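Local structure of interferon gamma receptor 1 (Gallus gallus, 4EQ2) at residues T55-V60 and S70-E75; P12-T17 and L28-P33; R155-E160 and G185-V190. The protein probably acts as a cytokine receptor binding interferon gamma, of which this chain holds the two extracellular fibronectin type III domains. One frame throughout, in Å; residues are numbered along the deposited sequence.

Interaction 1: residues T55-V60 and S70-E75; sequences TVSTCV and SEEINE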
loop_
_atom_site.group_PDB
_atom_site.type_symbol
_atom_site.label_atom_id
_atom_site.label_comp_id
_atom_site.label_asym_id
_atom_site.label_seq_id
_atom_site.Cartn_x
_atom_site.Cartn_y
_atom_site.Cartn_z
ATOM N N THR A 55 -16.423 -16.646 6.253
ATOM C CA THR A 55 -17.100 -15.365 6.172
ATOM C C THR A 55 -16.226 -14.213 6.657
ATOM O O THR A 55 -15.578 -14.299 7.703
ATOM C CB THR A 55 -18.422 -15.397 6.956
ATOM O OG1 THR A 55 -19.515 -15.432 6.032
ATOM C CG2 THR A 55 -18.553 -14.177 7.853
ATOM N N VAL A 56 -16.188 -13.148 5.862
ATOM C CA VAL A 56 -15.601 -11.892 6.292
ATOM C C VAL A 56 -16.656 -11.193 7.137
ATOM O O VAL A 56 -17.645 -10.684 6.608
ATOM C CB VAL A 56 -15.228 -11.001 5.091
ATOM C CG1 VAL A 56 -14.744 -9.635 5.569
ATOM C CG2 VAL A 56 -14.171 -11.679 4.234
ATOM N N SER A 57 -16.455 -11.193 8.451
ATOM C CA SER A 57 -17.486 -10.733 9.375
ATOM C C SER A 57 -18.055 -9.358 9.023
ATOM O O SER A 57 -19.270 -9.160 9.058
ATOM C CB SER A 57 -16.967 -10.735 10.814
ATOM O OG SER A 57 -15.879 -9.843 10.966
ATOM N N THR A 58 -17.184 -8.413 8.678
ATOM C CA THR A 58 -17.623 -7.040 8.424
ATOM C C THR A 58 -18.363 -6.862 7.099
ATOM O O THR A 58 -18.829 -5.770 6.796
ATOM C CB THR A 58 -16.446 -6.035 8.459
ATOM O OG1 THR A 58 -15.444 -6.427 7.511
ATOM C CG2 THR A 58 -15.834 -5.966 9.849
ATOM N N CYS A 59 -18.471 -7.921 6.306
ATOM C CA CYS A 59 -19.098 -7.798 4.994
ATOM C C CYS A 59 -20.202 -8.826 4.767
ATOM O O CYS A 59 -20.178 -9.586 3.794
ATOM C CB CYS A 59 -18.047 -7.866 3.885
ATOM S SG CYS A 59 -16.817 -6.532 3.971
ATOM N N VAL A 60 -21.175 -8.836 5.671
ATOM C CA VAL A 60 -22.305 -9.750 5.570
ATOM C C VAL A 60 -23.600 -8.957 5.446
ATOM O O VAL A 60 -23.875 -8.083 6.267
ATOM C CB VAL A 60 -22.388 -10.675 6.802
ATOM C CG1 VAL A 60 -23.619 -11.557 6.720
ATOM C CG2 VAL A 60 -21.130 -11.521 6.915
ATOM N N SER A 70 -8.504 -5.364 4.686
ATOM C CA SER A 70 -7.249 -5.112 5.387
ATOM C C SER A 70 -7.044 -5.924 6.664
ATOM O O SER A 70 -5.906 -6.198 7.047
ATOM C CB SER A 70 -7.124 -3.623 5.706
ATOM O OG SER A 70 -7.422 -2.842 4.561
ATOM N N GLU A 71 -8.133 -6.297 7.330
ATOM C CA GLU A 71 -8.037 -7.038 8.586
ATOM C C GLU A 71 -8.044 -8.547 8.374
ATOM O O GLU A 71 -7.635 -9.297 9.254
ATOM C CB GLU A 71 -9.159 -6.641 9.548
ATOM C CG GLU A 71 -10.279 -5.826 8.911
ATOM C CD GLU A 71 -11.075 -6.606 7.870
ATOM O OE1 GLU A 71 -10.919 -6.313 6.663
ATOM O OE2 GLU A 71 -11.863 -7.503 8.256
ATOM N N GLU A 72 -8.514 -8.981 7.208
ATOM C CA GLU A 72 -8.565 -10.396 6.857
ATOM C C GLU A 72 -7.236 -10.868 6.270
ATOM O O GLU A 72 -7.035 -12.061 6.035
ATOM C CB GLU A 72 -9.677 -10.652 5.835
ATOM C CG GLU A 72 -11.072 -10.252 6.283
ATOM C CD GLU A 72 -11.525 -10.988 7.531
ATOM O OE1 GLU A 72 -11.114 -12.156 7.719
ATOM O OE2 GLU A 72 -12.296 -10.395 8.322
ATOM N N ILE A 73 -6.336 -9.923 6.022
ATOM C CA ILE A 73 -5.066 -10.225 5.376
ATOM C C ILE A 73 -3.897 -10.013 6.320
ATOM O O ILE A 73 -3.625 -8.886 6.741
ATOM C CB ILE A 73 -4.860 -9.342 4.142
ATOM C CG1 ILE A 73 -5.880 -9.714 3.065
ATOM C CG2 ILE A 73 -3.428 -9.458 3.629
ATOM C CD1 ILE A 73 -5.874 -8.801 1.872
ATOM N N ASN A 74 -3.203 -11.095 6.656
ATOM C CA ASN A 74 -2.035 -10.984 7.518
ATOM C C ASN A 74 -0.880 -11.847 7.034
ATOM O O ASN A 74 0.034 -12.166 7.790
ATOM C CB ASN A 74 -2.398 -11.296 8.972
ATOM C CG ASN A 74 -3.078 -12.640 9.126
ATOM O OD1 ASN A 74 -2.575 -13.656 8.656
ATOM N ND2 ASN A 74 -4.230 -12.651 9.789
ATOM N N GLU A 75 -0.941 -12.225 5.765
ATOM C CA GLU A 75 0.153 -12.928 5.118
ATOM C C GLU A 75 0.525 -12.132 3.885
ATOM O O GLU A 75 -0.333 -11.799 3.073
ATOM C CB GLU A 75 -0.270 -14.340 4.706
ATOM C CG GLU A 75 -0.630 -15.262 5.859
ATOM C CD GLU A 75 0.568 -15.654 6.700
ATOM O OE1 GLU A 75 1.715 -15.528 6.213
ATOM O OE2 GLU A 75 0.361 -16.093 7.852
#

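Interaction 2: residues P12-T17 and L28-P33; sequences PSPTGT and LYWQYP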
loop_
_atom_site.group_PDB
_atom_site.type_symbol
_atom_site.label_atom_id
_atom_site.label_comp_id
_atom_site.label_asym_id
_atom_site.label_seq_id
_atom_site.Cartn_x
_atom_site.Cartn_y
_atom_site.Cartn_z
ATOM N N PRO A 12 -28.674 -12.747 -10.591
ATOM C CA PRO A 12 -27.297 -12.745 -11.098
ATOM C C PRO A 12 -26.263 -12.572 -9.994
ATOM O O PRO A 12 -26.574 -12.024 -8.935
ATOM C CB PRO A 12 -27.271 -11.530 -12.027
ATOM C CG PRO A 12 -28.314 -10.622 -11.477
ATOM C CD PRO A 12 -29.395 -11.506 -10.925
ATOM N N SER A 13 -25.046 -13.040 -10.252
ATOM C CA SER A 13 -23.938 -12.871 -9.321
ATOM C C SER A 13 -23.277 -11.513 -9.531
ATOM O O SER A 13 -23.416 -10.906 -10.595
ATOM C CB SER A 13 -22.906 -13.978 -9.525
ATOM O OG SER A 13 -22.246 -13.825 -10.771
ATOM N N PRO A 14 -22.551 -11.023 -8.518
ATOM C CA PRO A 14 -21.836 -9.759 -8.726
ATOM C C PRO A 14 -20.925 -9.858 -9.945
ATOM O O PRO A 14 -20.764 -10.939 -10.514
ATOM C CB PRO A 14 -21.021 -9.602 -7.440
ATOM C CG PRO A 14 -21.794 -10.378 -6.410
ATOM C CD PRO A 14 -22.386 -11.546 -7.151
ATOM N N THR A 15 -20.332 -8.741 -10.348
ATOM C CA THR A 15 -19.522 -8.734 -11.556
ATOM C C THR A 15 -18.349 -7.766 -11.443
ATOM O O THR A 15 -18.258 -7.001 -10.484
ATOM C CB THR A 15 -20.384 -8.393 -12.790
ATOM O OG1 THR A 15 -19.642 -8.654 -13.986
ATOM C CG2 THR A 15 -20.841 -6.925 -12.758
ATOM N N GLY A 16 -17.445 -7.819 -12.414
ATOM C CA GLY A 16 -16.320 -6.901 -12.462
ATOM C C GLY A 16 -15.564 -6.816 -11.155
ATOM O O GLY A 16 -15.141 -5.735 -10.744
ATOM N N THR A 17 -15.397 -7.960 -10.499
ATOM C CA THR A 17 -14.684 -8.024 -9.228
ATOM C C THR A 17 -13.254 -7.545 -9.384
ATOM O O THR A 17 -12.604 -7.816 -10.391
ATOM C CB THR A 17 -14.667 -9.452 -8.657
ATOM O OG1 THR A 17 -13.948 -10.320 -9.547
ATOM C CG2 THR A 17 -16.097 -9.960 -8.464
ATOM N N LEU A 28 -11.808 -4.758 -1.777
ATOM C CA LEU A 28 -12.403 -5.549 -2.846
ATOM C C LEU A 28 -13.588 -4.786 -3.408
ATOM O O LEU A 28 -14.417 -4.276 -2.653
ATOM C CB LEU A 28 -12.865 -6.903 -2.305
ATOM C CG LEU A 28 -13.815 -7.736 -3.169
ATOM C CD1 LEU A 28 -13.132 -8.194 -4.451
ATOM C CD2 LEU A 28 -14.320 -8.936 -2.387
ATOM N N TYR A 29 -13.662 -4.703 -4.730
ATOM C CA TYR A 29 -14.755 -4.002 -5.388
ATOM C C TYR A 29 -15.479 -4.914 -6.366
ATOM O O TYR A 29 -14.930 -5.915 -6.819
ATOM C CB TYR A 29 -14.242 -2.766 -6.140
ATOM C CG TYR A 29 -13.508 -1.763 -5.280
ATOM C CD1 TYR A 29 -14.201 -0.836 -4.517
ATOM C CD2 TYR A 29 -12.120 -1.741 -5.242
ATOM C CE1 TYR A 29 -13.527 0.089 -3.730
ATOM C CE2 TYR A 29 -11.436 -0.824 -4.461
ATOM C CZ TYR A 29 -12.145 0.090 -3.704
ATOM O OH TYR A 29 -11.471 1.007 -2.923
ATOM N N TRP A 30 -16.716 -4.557 -6.688
ATOM C CA TRP A 30 -17.469 -5.239 -7.729
ATOM C C TRP A 30 -18.608 -4.345 -8.187
ATOM O O TRP A 30 -18.852 -3.286 -7.605
ATOM C CB TRP A 30 -18.020 -6.572 -7.225
ATOM C CG TRP A 30 -18.926 -6.434 -6.049
ATOM C CD1 TRP A 30 -20.288 -6.384 -6.066
ATOM C CD2 TRP A 30 -18.536 -6.327 -4.672
ATOM N NE1 TRP A 30 -20.772 -6.256 -4.786
ATOM C CE2 TRP A 30 -19.719 -6.219 -3.914
ATOM C CE3 TRP A 30 -17.304 -6.318 -4.011
ATOM C CZ2 TRP A 30 -19.704 -6.098 -2.522
ATOM C CZ3 TRP A 30 -17.294 -6.196 -2.625
ATOM C CH2 TRP A 30 -18.487 -6.086 -1.900
ATOM N N GLN A 31 -19.305 -4.770 -9.231
ATOM C CA GLN A 31 -20.437 -4.016 -9.733
ATOM C C GLN A 31 -21.672 -4.895 -9.767
ATOM O O GLN A 31 -21.568 -6.123 -9.797
ATOM C CB GLN A 31 -20.136 -3.457 -11.122
ATOM C CG GLN A 31 -19.052 -2.397 -11.126
ATOM C CD GLN A 31 -18.670 -1.968 -12.524
ATOM O OE1 GLN A 31 -18.720 -2.764 -13.462
ATOM N NE2 GLN A 31 -18.281 -0.705 -12.674
ATOM N N TYR A 32 -22.839 -4.262 -9.753
ATOM C CA TYR A 32 -24.096 -4.992 -9.756
ATOM C C TYR A 32 -25.198 -4.223 -10.481
ATOM O O TYR A 32 -25.274 -2.996 -10.384
ATOM C CB TYR A 32 -24.522 -5.312 -8.326
ATOM C CG TYR A 32 -25.490 -6.462 -8.250
ATOM C CD1 TYR A 32 -25.055 -7.768 -8.429
ATOM C CD2 TYR A 32 -26.840 -6.247 -8.011
ATOM C CE1 TYR A 32 -25.935 -8.826 -8.369
ATOM C CE2 TYR A 32 -27.727 -7.302 -7.944
ATOM C CZ TYR A 32 -27.269 -8.588 -8.124
ATOM O OH TYR A 32 -28.147 -9.641 -8.062
ATOM N N PRO A 33 -26.054 -4.953 -11.217
ATOM C CA PRO A 33 -27.176 -4.399 -11.990
ATOM C C PRO A 33 -28.222 -3.710 -11.112
ATOM O O PRO A 33 -28.208 -3.877 -9.891
ATOM C CB PRO A 33 -27.789 -5.638 -12.655
ATOM C CG PRO A 33 -26.688 -6.644 -12.680
ATOM C CD PRO A 33 -25.906 -6.403 -11.426
#

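Interaction 3: residues R155-E160 and G185-V190; sequences RNSENE and GSTYCV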
loop_
_atom_site.group_PDB
_atom_site.type_symbol
_atom_site.label_atom_id
_atom_site.label_comp_id
_atom_site.label_asym_id
_atom_site.label_seq_id
_atom_site.Cartn_x
_atom_site.Cartn_y
_atom_site.Cartn_z
ATOM N N ARG A 155 19.761 14.794 -6.701
ATOM C CA ARG A 155 19.923 15.335 -8.040
ATOM C C ARG A 155 20.306 16.802 -8.009
ATOM O O ARG A 155 19.603 17.630 -7.434
ATOM C CB ARG A 155 18.626 15.166 -8.828
ATOM C CG ARG A 155 18.800 14.603 -10.224
ATOM C CD ARG A 155 17.484 14.038 -10.747
ATOM N NE ARG A 155 17.622 13.451 -12.079
ATOM C CZ ARG A 155 18.061 12.217 -12.318
ATOM N NH1 ARG A 155 18.413 11.423 -11.316
ATOM N NH2 ARG A 155 18.151 11.777 -13.565
ATOM N N ASN A 156 21.430 17.119 -8.634
ATOM C CA ASN A 156 21.863 18.501 -8.767
ATOM C C ASN A 156 21.383 19.073 -10.099
ATOM O O ASN A 156 21.925 18.755 -11.152
ATOM C CB ASN A 156 23.384 18.580 -8.651
ATOM C CG ASN A 156 23.912 19.984 -8.801
ATOM O OD1 ASN A 156 23.411 20.929 -8.193
ATOM N ND2 ASN A 156 24.947 20.124 -9.604
ATOM N N SER A 157 20.359 19.915 -10.041
ATOM C CA SER A 157 19.686 20.408 -11.243
ATOM C C SER A 157 20.586 21.094 -12.278
ATOM O O SER A 157 20.310 21.022 -13.472
ATOM C CB SER A 157 18.519 21.317 -10.856
ATOM O OG SER A 157 18.684 21.818 -9.542
ATOM N N GLU A 158 21.654 21.753 -11.824
ATOM C CA GLU A 158 22.565 22.462 -12.735
ATOM C C GLU A 158 23.796 21.658 -13.184
ATOM O O GLU A 158 23.900 21.287 -14.350
ATOM C CB GLU A 158 22.977 23.840 -12.184
ATOM C CG GLU A 158 23.263 23.879 -10.698
ATOM C CD GLU A 158 22.003 24.030 -9.873
ATOM O OE1 GLU A 158 21.452 23.004 -9.420
ATOM O OE2 GLU A 158 21.564 25.181 -9.681
ATOM N N ASN A 159 24.726 21.399 -12.270
ATOM C CA ASN A 159 25.932 20.645 -12.617
ATOM C C ASN A 159 25.593 19.216 -13.061
ATOM O O ASN A 159 26.427 18.521 -13.641
ATOM C CB ASN A 159 26.951 20.637 -11.466
ATOM C CG ASN A 159 26.890 21.893 -10.608
ATOM O OD1 ASN A 159 26.395 22.939 -11.032
ATOM N ND2 ASN A 159 27.393 21.787 -9.382
ATOM N N GLU A 160 24.368 18.790 -12.755
ATOM C CA GLU A 160 23.762 17.563 -13.298
ATOM C C GLU A 160 23.984 16.278 -12.501
ATOM O O GLU A 160 23.243 15.310 -12.668
ATOM C CB GLU A 160 24.143 17.334 -14.765
ATOM C CG GLU A 160 23.806 18.504 -15.693
ATOM C CD GLU A 160 22.366 18.990 -15.565
ATOM O OE1 GLU A 160 21.521 18.267 -14.992
ATOM O OE2 GLU A 160 22.076 20.102 -16.053
ATOM N N GLY A 185 26.718 26.289 -4.055
ATOM C CA GLY A 185 25.890 27.458 -4.276
ATOM C C GLY A 185 24.907 27.118 -5.379
ATOM O O GLY A 185 24.825 27.808 -6.396
ATOM N N SER A 186 24.167 26.031 -5.182
ATOM C CA SER A 186 23.267 25.530 -6.209
ATOM C C SER A 186 22.027 24.879 -5.613
ATOM O O SER A 186 21.888 24.783 -4.393
ATOM C CB SER A 186 24.005 24.548 -7.113
ATOM O OG SER A 186 25.018 23.877 -6.389
ATOM N N THR A 187 21.123 24.444 -6.484
ATOM C CA THR A 187 19.874 23.828 -6.055
ATOM C C THR A 187 19.928 22.314 -6.210
ATOM O O THR A 187 20.293 21.801 -7.265
ATOM C CB THR A 187 18.678 24.358 -6.863
ATOM O OG1 THR A 187 18.609 25.783 -6.747
ATOM C CG2 THR A 187 17.384 23.749 -6.354
ATOM N N TYR A 188 19.567 21.601 -5.150
ATOM C CA TYR A 188 19.521 20.147 -5.203
ATOM C C TYR A 188 18.091 19.679 -5.017
ATOM O O TYR A 188 17.351 20.236 -4.211
ATOM C CB TYR A 188 20.429 19.531 -4.137
ATOM C CG TYR A 188 21.882 19.922 -4.280
ATOM C CD1 TYR A 188 22.337 21.152 -3.826
ATOM C CD2 TYR A 188 22.799 19.062 -4.867
ATOM C CE1 TYR A 188 23.666 21.518 -3.955
ATOM C CE2 TYR A 188 24.130 19.418 -5.000
ATOM C CZ TYR A 188 24.557 20.647 -4.543
ATOM O OH TYR A 188 25.880 21.012 -4.671
ATOM N N CYS A 189 17.703 18.663 -5.780
ATOM C CA CYS A 189 16.363 18.100 -5.691
ATOM C C CYS A 189 16.454 16.630 -5.331
ATOM O O CYS A 189 17.356 15.928 -5.782
ATOM C CB CYS A 189 15.627 18.262 -7.017
ATOM S SG CYS A 189 15.645 19.941 -7.665
ATOM N N VAL A 190 15.512 16.162 -4.526
ATOM C CA VAL A 190 15.553 14.794 -4.043
ATOM C C VAL A 190 14.206 14.094 -4.178
ATOM O O VAL A 190 13.155 14.731 -4.093
ATOM C CB VAL A 190 16.010 14.745 -2.575
ATOM C CG1 VAL A 190 14.866 15.118 -1.651
ATOM C CG2 VAL A 190 16.525 13.368 -2.239
#

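Interaction 1: residues T55-V60 and S70-E75
Van der Waals contact between Val56 and Glu72 makes up most of this small interface. CG1 of Val56 lies 3.8 Å from CG of Glu72, and CG2 of Val56 comes within 4.0 Å of that same methylene, so both methyls of the valine rest against one carbon. In Glu72 the bend at chi2 (-60°) swings the carboxylate alongside Val56, with OE2 of Glu72 3.8 Å from Val56 CG1. With an alanine in place of Glu72, the methyls of Val56 would probably lose this aliphatic cover and a gap would open beside them.

The interaction joins the turn that interrupts edge strand 54-62 in the N-terminal fibronectin type III domain to the loop between strands 66-68 and 79-88. Val56 and Glu72 both touch Val45 of strand 40-46.

Polar groups approach without bonding. OE2 of Glu71 stays 3.8 Å from OG1 of Thr58, the two side chains running antiparallel past one another. Within the loop, OE2 of Glu71 and OE2 of Glu72 are only 2.9 Å apart; two such close carboxylates would probably make one of them easier to protonate.

Backbone and covalent links shape the turn. Val56 to Cys59 form a type I turn, closed by Cys59 N to Val56 O at 2.9 Å, and Cys59 is disulfide-bonded to Cys67.

Interaction 2: residues P12-T17 and L28-P33
Thr15 and Gln31 form an antiparallel hydrogen-bonded pair that ties the proline-rich N-terminal segment to the end of strand 25-31, on the three-stranded sheet of the first fibronectin type III domain. Thr15 N reaches Gln31 O at 2.9 Å, and Gln31 N returns a nearly straight bond (168°) to Thr15 O at 2.8 Å. The methyl CG2 of Thr15, placed between the backbone N and carbonyl carbon by chi1 of -168°, packs against the same carbonyl that accepts from Thr15 N, 3.2 Å from Gln31 O.

Further contacts lie on both sides of the pairing. Toward strand 17-22, Thr17 CA makes a CA-H...O contact with Tyr29 O (3.2 Å), after the chain has turned a corner at Gly16, whose phi is positive. At the N-terminal end, Tyr32 OH donates to Pro12 O at 3.0 Å, tilted 27° from the carbonyl plane. The Tyr32 ring presents its edge to Pro12 O and to Pro14 CA, while CD of Pro33 sits over one face, toward the rim. Between these contacts, CB of Pro14 rests 3.6 Å from CD1 of the Trp30 indole.

The aromatic groups are set by residues deeper in the domain. Trp30 and Tyr32 each meet Phe41 of strand 40-46 edge-to-face, and Pro14 also packs on that phenylalanine as well as on Ile84 and Val96. The buried proline thus joins the N-terminal segment to the core between the two sheets. On the segment's outer flank, away from the Tyr32 ring, OG of Ser13 donates to Pro14 O over 3.3 Å, lying in the carbonyl plane on a lone pair.

Interaction 3: residues R155-E160 and G185-V190
Arg155 and Cys189 are held together by two backbone bonds. Cys189 N gives an almost straight bond (174°) to Arg155 O at 2.7 Å, and Arg155 N reaches Cys189 O at 2.8 Å. Next along, Asn156 pairs with Tyr188 in a non-hydrogen-bonded position: with CG anti to the backbone N (chi1 179°), one end of its amide lies over a face of the Tyr188 ring, toward the rim, the two planes 29° apart, and CB of Asn156 lies 3.8 Å from CE2 of Tyr188.

This is the central pairing of strands 148-156 and 186-196 in the four-stranded sheet of the second fibronectin type III domain. Cys189 is disulfide-bonded to Cys210 of the neighbouring strand 201-213.

Past Asn156 the chain leaves the sheet and its hold slackens. Ser157 OG lies 2.8 Å from Thr187 O and 3.0 Å from Glu158 OE1, either of which its one proton could serve. Bent at chi2, Glu158 brings its carboxylate up to Thr187 N, which makes only weak bonds of 3.3 Å to OE1 and OE2 of Glu158. The exposed Asn159 is poorly ordered, and beyond CB, which touches Cys189 O, the Arg155 chain runs extended into an exposed position.

Along the chain the contacts follow one another without overlap: interaction 2, then interaction 1, then interaction 3. The first two share the N-terminal fibronectin type III domain, their centres 18 Å apart and their nearest atoms about 6 Å. Interaction 2 lies on the three-stranded sheet and interaction 1 at the edge of the four-stranded one, but both reach strand 40-46, where Val43 touches Trp30 as well as Val56. Interaction 3 belongs to the second domain, its centre 47 Å from that of interaction 1 and 50 Å from that of interaction 2, on the opposite side of the chain's centre. Each contact thus lies within one domain, and none spans the junction of this elongated receptor piece.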